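Local coordinates for protein 4-alpha-glucanotransferase (Aquifex aeolicus, PDB 1TZ7) that belongs to the 4-alpha-glucanotransferase family, known also as amylomaltases or D-enzymes, and is built round a parallel beta/alpha barrel, at residues P346-I351 with F369-S374; F302-H307 with I351-G356; E394-Y399 with R449-I454; I221-D226 with K298-L303. All blocks are in the same frame, centred on the assembly; numbering follows the deposited sequence.

Contact 1 of 4, residues P346-I351 with F369-S374; sequences PKNPFI and FKIPGS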
# COMPACT_ATOMS: atom_id res chain seq x y z
N PRO A 346 -4.23 21.21 -4.42
CA PRO A 346 -3.84 22.20 -3.39
C PRO A 346 -4.31 21.89 -1.95
O PRO A 346 -3.81 22.52 -1.02
CB PRO A 346 -4.48 23.49 -3.90
CG PRO A 346 -5.63 23.05 -4.76
CD PRO A 346 -5.21 21.76 -5.38
N LYS A 347 -5.24 20.95 -1.77
CA LYS A 347 -5.69 20.59 -0.42
C LYS A 347 -4.70 19.61 0.27
O LYS A 347 -4.84 19.29 1.45
CB LYS A 347 -7.11 20.02 -0.46
CG LYS A 347 -8.17 21.05 -0.97
CD LYS A 347 -9.60 20.58 -0.74
CE LYS A 347 -10.03 19.57 -1.79
NZ LYS A 347 -11.47 19.24 -1.69
N ASN A 348 -3.71 19.16 -0.50
CA ASN A 348 -2.55 18.39 0.01
C ASN A 348 -2.91 17.05 0.65
O ASN A 348 -3.05 16.95 1.87
CB ASN A 348 -1.70 19.23 0.97
CG ASN A 348 -0.28 18.65 1.15
OD1 ASN A 348 0.00 17.52 0.73
ND2 ASN A 348 0.61 19.43 1.75
N PRO A 349 -3.05 16.03 -0.19
CA PRO A 349 -3.37 14.69 0.26
C PRO A 349 -2.14 13.88 0.69
O PRO A 349 -2.29 12.73 1.08
CB PRO A 349 -4.00 14.06 -0.98
CG PRO A 349 -3.27 14.69 -2.12
CD PRO A 349 -2.92 16.10 -1.66
N PHE A 350 -0.95 14.48 0.61
CA PHE A 350 0.29 13.70 0.67
C PHE A 350 0.78 13.48 2.10
O PHE A 350 0.71 14.38 2.94
CB PHE A 350 1.38 14.36 -0.16
CG PHE A 350 1.00 14.55 -1.60
CD1 PHE A 350 0.81 13.45 -2.43
CD2 PHE A 350 0.82 15.82 -2.13
CE1 PHE A 350 0.45 13.62 -3.76
CE2 PHE A 350 0.46 15.99 -3.45
CZ PHE A 350 0.27 14.88 -4.27
N ILE A 351 1.24 12.26 2.36
CA ILE A 351 1.98 11.93 3.56
C ILE A 351 3.31 11.32 3.14
O ILE A 351 3.35 10.48 2.26
CB ILE A 351 1.18 10.90 4.43
CG1 ILE A 351 -0.11 11.53 4.95
CG2 ILE A 351 2.04 10.40 5.59
CD1 ILE A 351 -1.11 10.51 5.50
N PHE A 369 6.79 21.90 1.26
CA PHE A 369 5.45 21.68 0.75
C PHE A 369 4.47 21.23 1.84
O PHE A 369 3.37 20.77 1.55
CB PHE A 369 5.48 20.66 -0.38
CG PHE A 369 6.22 21.14 -1.58
CD1 PHE A 369 7.50 20.67 -1.86
CD2 PHE A 369 5.65 22.07 -2.43
CE1 PHE A 369 8.19 21.12 -2.97
CE2 PHE A 369 6.33 22.52 -3.55
CZ PHE A 369 7.60 22.05 -3.82
N LYS A 370 4.89 21.39 3.10
CA LYS A 370 4.01 21.18 4.27
C LYS A 370 3.46 19.76 4.29
O LYS A 370 2.37 19.52 4.79
CB LYS A 370 2.85 22.19 4.27
CG LYS A 370 3.29 23.66 4.23
CD LYS A 370 4.03 24.06 5.50
CE LYS A 370 3.62 25.45 5.98
NZ LYS A 370 4.25 25.81 7.29
N ILE A 371 4.22 18.83 3.76
CA ILE A 371 3.82 17.44 3.77
C ILE A 371 4.19 16.81 5.12
O ILE A 371 5.34 16.86 5.53
CB ILE A 371 4.52 16.69 2.62
CG1 ILE A 371 4.06 17.26 1.27
CG2 ILE A 371 4.24 15.19 2.70
CD1 ILE A 371 4.87 16.76 0.07
N PRO A 372 3.20 16.24 5.82
CA PRO A 372 3.46 15.58 7.10
C PRO A 372 4.43 14.43 6.94
O PRO A 372 4.32 13.66 5.99
CB PRO A 372 2.08 15.05 7.53
CG PRO A 372 1.25 15.07 6.29
CD PRO A 372 1.77 16.18 5.45
N GLY A 373 5.38 14.31 7.87
CA GLY A 373 6.28 13.19 7.91
C GLY A 373 5.70 12.01 8.67
O GLY A 373 4.54 12.03 9.09
N SER A 374 6.50 10.97 8.83
CA SER A 374 6.12 9.80 9.60
C SER A 374 7.03 9.67 10.83
O SER A 374 8.23 9.92 10.76
CB SER A 374 6.23 8.53 8.74
OG SER A 374 5.28 8.54 7.69
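Ile371 lays its CG2 methyl over the backbone of Phe350, with CG2 3.6 Å from Phe350 O. The contact belongs to a beta/alpha barrel. Strands 350-352 and 373-376 are the fifth and sixth of its eight parallel strands, and helix 360-368 links them in a beta-alpha-beta crossover. The two segments lead into these strands and meet where the barrel closes. With CG1 beside its own backbone N (chi1 -64°), Ile371 sets CG1 against Asn348 and CG2, anti to that N, against Phe350. The side chains of Ile371 and Asn348 cross at about a right angle, and CG2 also meets Phe350 CB at 4.1 Å. The Phe350 ring leads away, toward Leu341 of helix 334-344. Pro349 CG sits over the centre of one face of that ring. Pro372 follows in the loop just before strand 373-376. Its CD lies 3.3 Å from Phe350 O, and its CG lies 4.0 Å from Ile351 CG1, the two side chains crossing nearly at right angles. The CG2 branch of Ile351 faces the barrel interior and meets Val398. At the start of segment 369-374, Lys370 has positive phi and is the C-prime residue of a Schellman motif that ends helix 360-368. Its carbonyl oxygen accepts a hydrogen bond from Asn396 ND2. Asn348 faces this helix end and also forms an Asx turn. Its OD1 accepts from Phe350 N at 3.2 Å, with an N-H...O angle of 156°. That bond helps fix the rotation of the amide and turns its other end across the contact, where Asn348 ND2 lies 3.1 Å from Phe369 O.

Contact 2 of 4, residues F302-H307 with I351-G356; sequences FLRLDH and IAEDLG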
# COMPACT_ATOMS: atom_id res chain seq x y z
N PHE A 302 -5.99 10.26 1.58
CA PHE A 302 -4.57 10.57 1.70
C PHE A 302 -3.71 9.54 0.98
O PHE A 302 -4.04 8.35 0.92
CB PHE A 302 -4.17 10.66 3.18
CG PHE A 302 -4.83 11.81 3.92
CD1 PHE A 302 -4.28 13.08 3.89
CD2 PHE A 302 -5.99 11.60 4.64
CE1 PHE A 302 -4.88 14.14 4.57
CE2 PHE A 302 -6.60 12.66 5.33
CZ PHE A 302 -6.04 13.93 5.29
N LEU A 303 -2.60 10.01 0.43
CA LEU A 303 -1.68 9.16 -0.29
C LEU A 303 -0.34 9.16 0.41
O LEU A 303 0.37 10.16 0.41
CB LEU A 303 -1.51 9.66 -1.72
CG LEU A 303 -2.80 9.92 -2.49
CD1 LEU A 303 -2.49 10.46 -3.88
CD2 LEU A 303 -3.65 8.67 -2.56
N ARG A 304 -0.01 8.03 1.02
CA ARG A 304 1.29 7.85 1.65
C ARG A 304 2.34 7.58 0.58
O ARG A 304 2.22 6.62 -0.18
CB ARG A 304 1.25 6.69 2.65
CG ARG A 304 2.34 6.76 3.70
CD ARG A 304 2.52 5.47 4.48
NE ARG A 304 3.55 4.62 3.88
CZ ARG A 304 4.07 3.55 4.47
NH1 ARG A 304 5.01 2.84 3.84
NH2 ARG A 304 3.67 3.18 5.68
N LEU A 305 3.35 8.43 0.53
CA LEU A 305 4.36 8.35 -0.51
C LEU A 305 5.52 7.48 -0.06
O LEU A 305 6.43 7.94 0.66
CB LEU A 305 4.85 9.74 -0.90
CG LEU A 305 3.75 10.68 -1.46
CD1 LEU A 305 4.31 12.06 -1.68
CD2 LEU A 305 3.16 10.12 -2.76
N ASP A 306 5.48 6.22 -0.47
CA ASP A 306 6.52 5.26 -0.18
C ASP A 306 7.90 5.76 -0.67
O ASP A 306 8.02 6.25 -1.78
CB ASP A 306 6.17 3.93 -0.84
CG ASP A 306 7.26 2.90 -0.71
OD1 ASP A 306 7.52 2.45 0.43
OD2 ASP A 306 7.91 2.47 -1.69
N HIS A 307 8.91 5.61 0.18
CA HIS A 307 10.27 6.04 -0.14
C HIS A 307 10.30 7.51 -0.62
O HIS A 307 10.86 7.83 -1.68
CB HIS A 307 10.90 5.12 -1.19
CG HIS A 307 12.39 5.26 -1.29
ND1 HIS A 307 13.21 5.25 -0.19
CD2 HIS A 307 13.20 5.42 -2.36
CE1 HIS A 307 14.46 5.40 -0.57
NE2 HIS A 307 14.49 5.50 -1.89
N ILE A 351 1.24 12.26 2.36
CA ILE A 351 1.98 11.93 3.56
C ILE A 351 3.31 11.32 3.14
O ILE A 351 3.35 10.48 2.26
CB ILE A 351 1.18 10.90 4.43
CG1 ILE A 351 -0.11 11.53 4.95
CG2 ILE A 351 2.04 10.40 5.59
CD1 ILE A 351 -1.11 10.51 5.50
N ALA A 352 4.39 11.74 3.78
CA ALA A 352 5.71 11.25 3.42
C ALA A 352 6.09 10.06 4.30
O ALA A 352 6.08 10.16 5.52
CB ALA A 352 6.73 12.36 3.57
N GLU A 353 6.42 8.94 3.65
CA GLU A 353 7.22 7.90 4.30
C GLU A 353 8.68 8.30 4.25
O GLU A 353 9.40 8.01 3.27
CB GLU A 353 7.02 6.54 3.61
CG GLU A 353 7.66 5.37 4.37
CD GLU A 353 9.06 5.03 3.89
OE1 GLU A 353 10.04 5.29 4.63
OE2 GLU A 353 9.19 4.49 2.77
N ASP A 354 9.12 8.98 5.30
CA ASP A 354 10.44 9.58 5.34
C ASP A 354 11.28 8.91 6.40
O ASP A 354 12.05 9.55 7.11
CB ASP A 354 10.34 11.10 5.61
CG ASP A 354 9.58 11.42 6.89
OD1 ASP A 354 9.64 12.58 7.34
OD2 ASP A 354 8.91 10.57 7.51
N LEU A 355 11.13 7.59 6.50
CA LEU A 355 11.95 6.79 7.39
C LEU A 355 13.13 6.20 6.60
O LEU A 355 12.94 5.63 5.52
CB LEU A 355 11.11 5.66 8.00
CG LEU A 355 9.73 6.06 8.57
CD1 LEU A 355 8.79 4.85 8.64
CD2 LEU A 355 9.88 6.71 9.93
N GLY A 356 14.33 6.34 7.14
CA GLY A 356 15.50 5.67 6.59
C GLY A 356 16.17 6.47 5.48
O GLY A 356 15.51 6.94 4.55
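Glu353 reaches across to the backbone of His307. Its OE2 accepts from His307 N at 2.8 Å, and the N-H comes from above the carboxylate plane. The other oxygen, OE1, takes Leu355 N at 3.2 Å, so the carboxylate is held at both ends. Asp306 lies alongside and points the same way, with OD1 3.5 Å from Glu353 OE2. These are two like-charged carboxylates, not bonded to each other. On the barrel-interior face the aliphatic part of Glu353 passes over one face of the Arg304 guanidinium, with CG 3.7 Å from Arg304 NH1. A bend at chi2 (-94°) makes this possible, since it turns the carboxylate back toward His307 while CG stays over the arginine. The guanidinium and carboxylate planes stand 67° apart, and the two groups are not paired. Arg304 NE is buried with no polar partner in the model. The backbones position these groups as neighbouring parallel strands. Ile351 N donates to Leu303 O at 3.0 Å, Leu305 N to Ile351 O at 2.7 Å, and Glu353 N to Leu305 O at 3.2 Å. Arg304 and Ile351 share the interior face, while Leu305 and Ala352 share the outer one. At the N-terminal end of the pairing, Ile351 CD1 packs 3.8 Å from Phe302 CB. Strands 302-305 and 350-352 are the fourth and fifth of the barrel, and Glu353 follows the C-terminal end of the fifth, the end where beta/alpha barrels carry their active sites. Strand 222-227 flanks 302-305 on its other edge, and helix 287-297 covers Leu303 from outside.

Contact 3 of 4, residues E394-Y399 with R449-I454; sequences EENNVY and RAKFAI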
# COMPACT_ATOMS: atom_id res chain seq x y z
N GLU A 394 6.31 16.90 16.14
CA GLU A 394 5.57 18.13 15.85
C GLU A 394 4.18 17.79 15.33
O GLU A 394 3.88 16.64 15.01
CB GLU A 394 6.32 18.97 14.80
CG GLU A 394 7.78 19.26 15.14
CD GLU A 394 8.75 18.31 14.44
OE1 GLU A 394 8.43 17.12 14.32
OE2 GLU A 394 9.84 18.78 14.02
N GLU A 395 3.33 18.81 15.22
CA GLU A 395 1.92 18.63 14.87
C GLU A 395 1.76 18.00 13.49
O GLU A 395 0.93 17.08 13.31
CB GLU A 395 1.18 19.96 14.91
CG GLU A 395 0.74 20.40 16.30
CD GLU A 395 1.80 21.22 17.04
OE1 GLU A 395 1.48 21.76 18.13
OE2 GLU A 395 2.94 21.34 16.52
N ASN A 396 2.53 18.48 12.52
CA ASN A 396 2.39 18.02 11.14
C ASN A 396 3.13 16.70 10.92
O ASN A 396 4.15 16.64 10.22
CB ASN A 396 2.87 19.08 10.15
CG ASN A 396 2.29 18.88 8.76
OD1 ASN A 396 1.23 18.28 8.60
ND2 ASN A 396 2.98 19.39 7.75
N ASN A 397 2.59 15.64 11.51
CA ASN A 397 3.18 14.31 11.42
C ASN A 397 2.10 13.26 11.57
O ASN A 397 1.06 13.50 12.21
CB ASN A 397 4.23 14.11 12.51
CG ASN A 397 5.57 14.72 12.16
OD1 ASN A 397 6.12 14.44 11.17
ND2 ASN A 397 6.04 15.53 12.98
N VAL A 398 2.34 12.11 10.98
CA VAL A 398 1.62 10.90 11.31
C VAL A 398 2.49 10.04 12.25
O VAL A 398 3.61 9.70 11.91
CB VAL A 398 1.27 10.09 10.03
CG1 VAL A 398 0.29 8.97 10.35
CG2 VAL A 398 0.70 11.03 8.95
N TYR A 399 1.96 9.71 13.42
CA TYR A 399 2.72 9.02 14.48
C TYR A 399 2.19 7.60 14.65
O TYR A 399 1.04 7.41 15.05
CB TYR A 399 2.56 9.79 15.80
CG TYR A 399 3.63 9.53 16.88
CD1 TYR A 399 3.44 10.01 18.17
CD2 TYR A 399 4.80 8.83 16.60
CE1 TYR A 399 4.39 9.81 19.16
CE2 TYR A 399 5.76 8.62 17.59
CZ TYR A 399 5.54 9.12 18.88
OH TYR A 399 6.46 8.93 19.87
N ARG A 449 1.26 15.59 20.12
CA ARG A 449 0.56 16.62 19.36
C ARG A 449 0.51 16.30 17.87
O ARG A 449 -0.03 17.07 17.10
CB ARG A 449 1.21 17.98 19.60
CG ARG A 449 1.01 18.46 21.06
CD ARG A 449 0.44 19.90 21.28
NE ARG A 449 -0.16 20.52 20.16
CZ ARG A 449 -1.44 20.88 19.99
NH1 ARG A 449 -2.45 20.52 20.80
NH2 ARG A 449 -1.71 21.54 18.91
N ALA A 450 1.07 15.15 17.47
CA ALA A 450 0.91 14.69 16.08
C ALA A 450 -0.56 14.74 15.69
O ALA A 450 -1.41 14.24 16.42
CB ALA A 450 1.43 13.30 15.93
N LYS A 451 -0.86 15.34 14.54
CA LYS A 451 -2.25 15.53 14.14
C LYS A 451 -2.94 14.19 13.82
O LYS A 451 -4.11 14.03 14.08
CB LYS A 451 -2.36 16.49 12.95
CG LYS A 451 -1.79 15.98 11.64
CD LYS A 451 -1.93 17.06 10.53
CE LYS A 451 -1.50 16.51 9.16
NZ LYS A 451 -1.58 17.56 8.09
N PHE A 452 -2.18 13.24 13.25
CA PHE A 452 -2.69 11.87 13.03
C PHE A 452 -1.91 10.87 13.89
O PHE A 452 -0.69 10.79 13.79
CB PHE A 452 -2.53 11.45 11.55
CG PHE A 452 -3.30 12.33 10.56
CD1 PHE A 452 -4.28 13.22 10.99
CD2 PHE A 452 -3.05 12.23 9.20
CE1 PHE A 452 -4.96 14.00 10.07
CE2 PHE A 452 -3.74 13.01 8.29
CZ PHE A 452 -4.69 13.89 8.73
N ALA A 453 -2.62 10.11 14.72
CA ALA A 453 -2.04 9.01 15.47
C ALA A 453 -2.60 7.70 14.96
O ALA A 453 -3.81 7.51 14.95
CB ALA A 453 -2.33 9.17 16.93
N ILE A 454 -1.72 6.79 14.54
CA ILE A 454 -2.14 5.53 13.93
C ILE A 454 -1.61 4.35 14.71
O ILE A 454 -0.41 4.25 14.96
CB ILE A 454 -1.66 5.46 12.46
CG1 ILE A 454 -2.17 6.67 11.66
CG2 ILE A 454 -2.14 4.14 11.80
CD1 ILE A 454 -3.56 6.52 11.11
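Glu395 bends at chi2 (89°) and Arg449 at chi2 and chi3, which lays their side chains alongside each other. The arginine then grips one oxygen side-on. Its NE donates to Glu395 OE1 at 2.9 Å in a salt bridge, and NH2 reaches the same atom on its anti lone pair. OE1 stays in the guanidinium plane, though the carboxylate is turned 66° against it. Lys451 has CG between its backbone N and carbonyl carbon (chi1 68°) and is extended beyond. It runs beside Asn396, and its NZ donates to Asn396 OD1 at 2.9 Å, nearly in line with the C=O bond. Asn396 ND2 has its own partner in Lys370 O, so both ends of this amide are engaged. On the way Lys451 CG passes over one face of the Phe452 ring, toward its rim. Asn396 is the centre of an inverse gamma turn, and next to it Lys451 N donates to Glu395 O at 2.8 Å. Parallel pairing then takes over. Phe452 N bonds weakly to Asn397 O, Tyr399 N donates to Phe452 O at 2.9 Å, and Ile454 N to Tyr399 O at 2.9 Å. Val398 packs on the barrel-interior side, CG1 3.6 Å from Ile454 CG1 and CG2 3.9 Å from Phe452 CD2. On the outer side Tyr399 CB meets Ala450 CB at 3.7 Å, while its hydroxyl bonds to His388 O. Strands 397-400 and 452-456 are the seventh and eighth of the barrel. They lie between strands 373-376 and 23-27, and helix 437-447 packs on Tyr399 and Ala453 from outside.

Contact 4 of 4, residues I221-D226 with K298-L303; sequences ISIVGD and KLFDFL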
# COMPACT_ATOMS: atom_id res chain seq x y z
N ILE A 221 -14.76 8.80 8.21
CA ILE A 221 -13.50 8.07 8.16
C ILE A 221 -12.79 8.37 6.85
O ILE A 221 -13.34 8.14 5.76
CB ILE A 221 -13.75 6.56 8.31
CG1 ILE A 221 -14.33 6.25 9.70
CG2 ILE A 221 -12.45 5.77 8.10
CD1 ILE A 221 -15.03 4.92 9.78
N SER A 222 -11.56 8.88 6.95
CA SER A 222 -10.71 9.11 5.79
C SER A 222 -9.77 7.92 5.61
O SER A 222 -9.24 7.39 6.58
CB SER A 222 -9.89 10.40 5.96
OG SER A 222 -10.71 11.54 6.02
N ILE A 223 -9.57 7.52 4.36
CA ILE A 223 -8.75 6.37 4.08
C ILE A 223 -7.38 6.80 3.59
O ILE A 223 -7.26 7.56 2.62
CB ILE A 223 -9.44 5.45 3.04
CG1 ILE A 223 -10.86 5.09 3.50
CG2 ILE A 223 -8.61 4.17 2.84
CD1 ILE A 223 -11.69 4.34 2.47
N VAL A 224 -6.35 6.32 4.27
CA VAL A 224 -4.99 6.53 3.87
C VAL A 224 -4.52 5.36 3.00
O VAL A 224 -4.40 4.24 3.47
CB VAL A 224 -4.05 6.66 5.09
CG1 VAL A 224 -2.63 6.95 4.66
CG2 VAL A 224 -4.56 7.76 6.03
N GLY A 225 -4.29 5.64 1.73
CA GLY A 225 -3.75 4.66 0.82
C GLY A 225 -2.27 4.83 0.64
O GLY A 225 -1.67 5.76 1.17
N ASP A 226 -1.68 3.94 -0.13
CA ASP A 226 -0.24 3.78 -0.16
C ASP A 226 0.24 3.71 -1.60
O ASP A 226 -0.20 2.85 -2.37
CB ASP A 226 0.15 2.51 0.59
CG ASP A 226 1.62 2.48 0.97
OD1 ASP A 226 1.96 1.82 1.98
OD2 ASP A 226 2.51 3.08 0.32
N LYS A 298 -9.41 8.75 -6.38
CA LYS A 298 -10.71 8.07 -6.55
C LYS A 298 -10.95 7.08 -5.41
O LYS A 298 -12.09 6.80 -5.03
CB LYS A 298 -10.77 7.33 -7.88
CG LYS A 298 -10.76 8.22 -9.11
CD LYS A 298 -10.78 7.36 -10.40
CE LYS A 298 -10.93 8.23 -11.66
NZ LYS A 298 -12.35 8.57 -11.94
N LEU A 299 -9.85 6.53 -4.88
CA LEU A 299 -9.91 5.48 -3.88
C LEU A 299 -9.71 6.03 -2.47
O LEU A 299 -10.40 5.63 -1.53
CB LEU A 299 -8.85 4.42 -4.17
CG LEU A 299 -8.80 3.92 -5.61
CD1 LEU A 299 -7.64 2.95 -5.80
CD2 LEU A 299 -10.13 3.26 -6.00
N PHE A 300 -8.75 6.95 -2.32
CA PHE A 300 -8.23 7.33 -1.01
C PHE A 300 -8.35 8.83 -0.77
O PHE A 300 -8.46 9.61 -1.71
CB PHE A 300 -6.77 6.92 -0.88
CG PHE A 300 -6.49 5.53 -1.34
CD1 PHE A 300 -5.62 5.29 -2.40
CD2 PHE A 300 -7.09 4.44 -0.72
CE1 PHE A 300 -5.36 4.00 -2.82
CE2 PHE A 300 -6.83 3.15 -1.14
CZ PHE A 300 -5.96 2.93 -2.20
N ASP A 301 -8.32 9.22 0.50
CA ASP A 301 -8.27 10.62 0.88
C ASP A 301 -6.84 11.10 1.02
O ASP A 301 -6.51 12.22 0.61
CB ASP A 301 -9.02 10.81 2.19
CG ASP A 301 -10.45 10.39 2.10
OD1 ASP A 301 -10.75 9.23 2.46
OD2 ASP A 301 -11.34 11.14 1.64
N PHE A 302 -5.99 10.26 1.58
CA PHE A 302 -4.57 10.57 1.70
C PHE A 302 -3.71 9.54 0.98
O PHE A 302 -4.04 8.35 0.92
CB PHE A 302 -4.17 10.66 3.18
CG PHE A 302 -4.83 11.81 3.92
CD1 PHE A 302 -4.28 13.08 3.89
CD2 PHE A 302 -5.99 11.60 4.64
CE1 PHE A 302 -4.88 14.14 4.57
CE2 PHE A 302 -6.60 12.66 5.33
CZ PHE A 302 -6.04 13.93 5.29
N LEU A 303 -2.60 10.01 0.43
CA LEU A 303 -1.68 9.16 -0.29
C LEU A 303 -0.34 9.16 0.41
O LEU A 303 0.37 10.16 0.41
CB LEU A 303 -1.51 9.66 -1.72
CG LEU A 303 -2.80 9.92 -2.49
CD1 LEU A 303 -2.49 10.46 -3.88
CD2 LEU A 303 -3.65 8.67 -2.56
O HOH W 1 -10.78 13.21 3.65
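Asp301 OD1 accepts from Ile223 N at 2.8 Å, a nearly straight bond with an N-H...O angle of 168°. It is met on the anti side, a little out of the carboxylate plane. The next polar atom along the strand, Ile223 O, takes two donors, Asp301 N at 2.9 Å and Phe302 N at 3.2 Å. Asp301 thus pairs with Ile223 through both its backbone and its carboxylate. With CG beside the backbone N (chi1 -59°), the carboxylate turns back toward the edge of strand 222-227, where OD1 meets Ile223 N. Its other oxygen, OD2, forms a salt bridge with Arg213. A water bonded to Ser222 OG also gives OD2 a weak bond. Gly225 N donates to Phe302 O at 2.8 Å, and with the Phe302 N bond to Ile223 O this makes the parallel pairing around Val224. Packing follows the same course. Gly225 bears no side chain, and its CA sits squarely over the Phe300 ring, 3.6 Å from the ring centroid and 12° off the normal, a CH-pi contact. Leu299 CB covers the opposite face of that ring, which is therefore held between two carbons. At the ring edge Ile223 CG2 lies 3.9 Å from Phe300 CD2. On the interior side of the barrel Ser222 CB meets the edge of the Phe302 ring, and Val224 CG2 reaches Phe302 CB at 4.1 Å. Strands 222-227 and 302-305 are the third and fourth of the barrel. Strand 60-62 pairs with the far edge of 222-227. Helix 192-218 packs outside on Ile221, Ile223 and Leu299, and helix 44-56 adds to the cover over Ile221.

Overall arrangement
The four contacts lie on one parallel barrel. Contacts 4 and 2 join strands three, four and five, sharing Phe302 and Leu303, with centres 13 Å apart. Contact 1 joins strand five to six and shares Ile351 with contact 2, 9 Å away between centres. Gly373 O bonds to Val398 N, linking contact 1 to contact 3, which pairs strands seven and eight. Contacts 3 and 4 lie 16 Å apart between centres and meet through the barrel interior, where Phe302 and Phe452 stack edge-to-face. Ile351 CG2 packs 3.7 Å from Val398 CG2, joining contacts 2 and 3 inside. The loop after strand 350-352, in contact 2, lies at the C-terminal strand ends, where such barrels carry active sites.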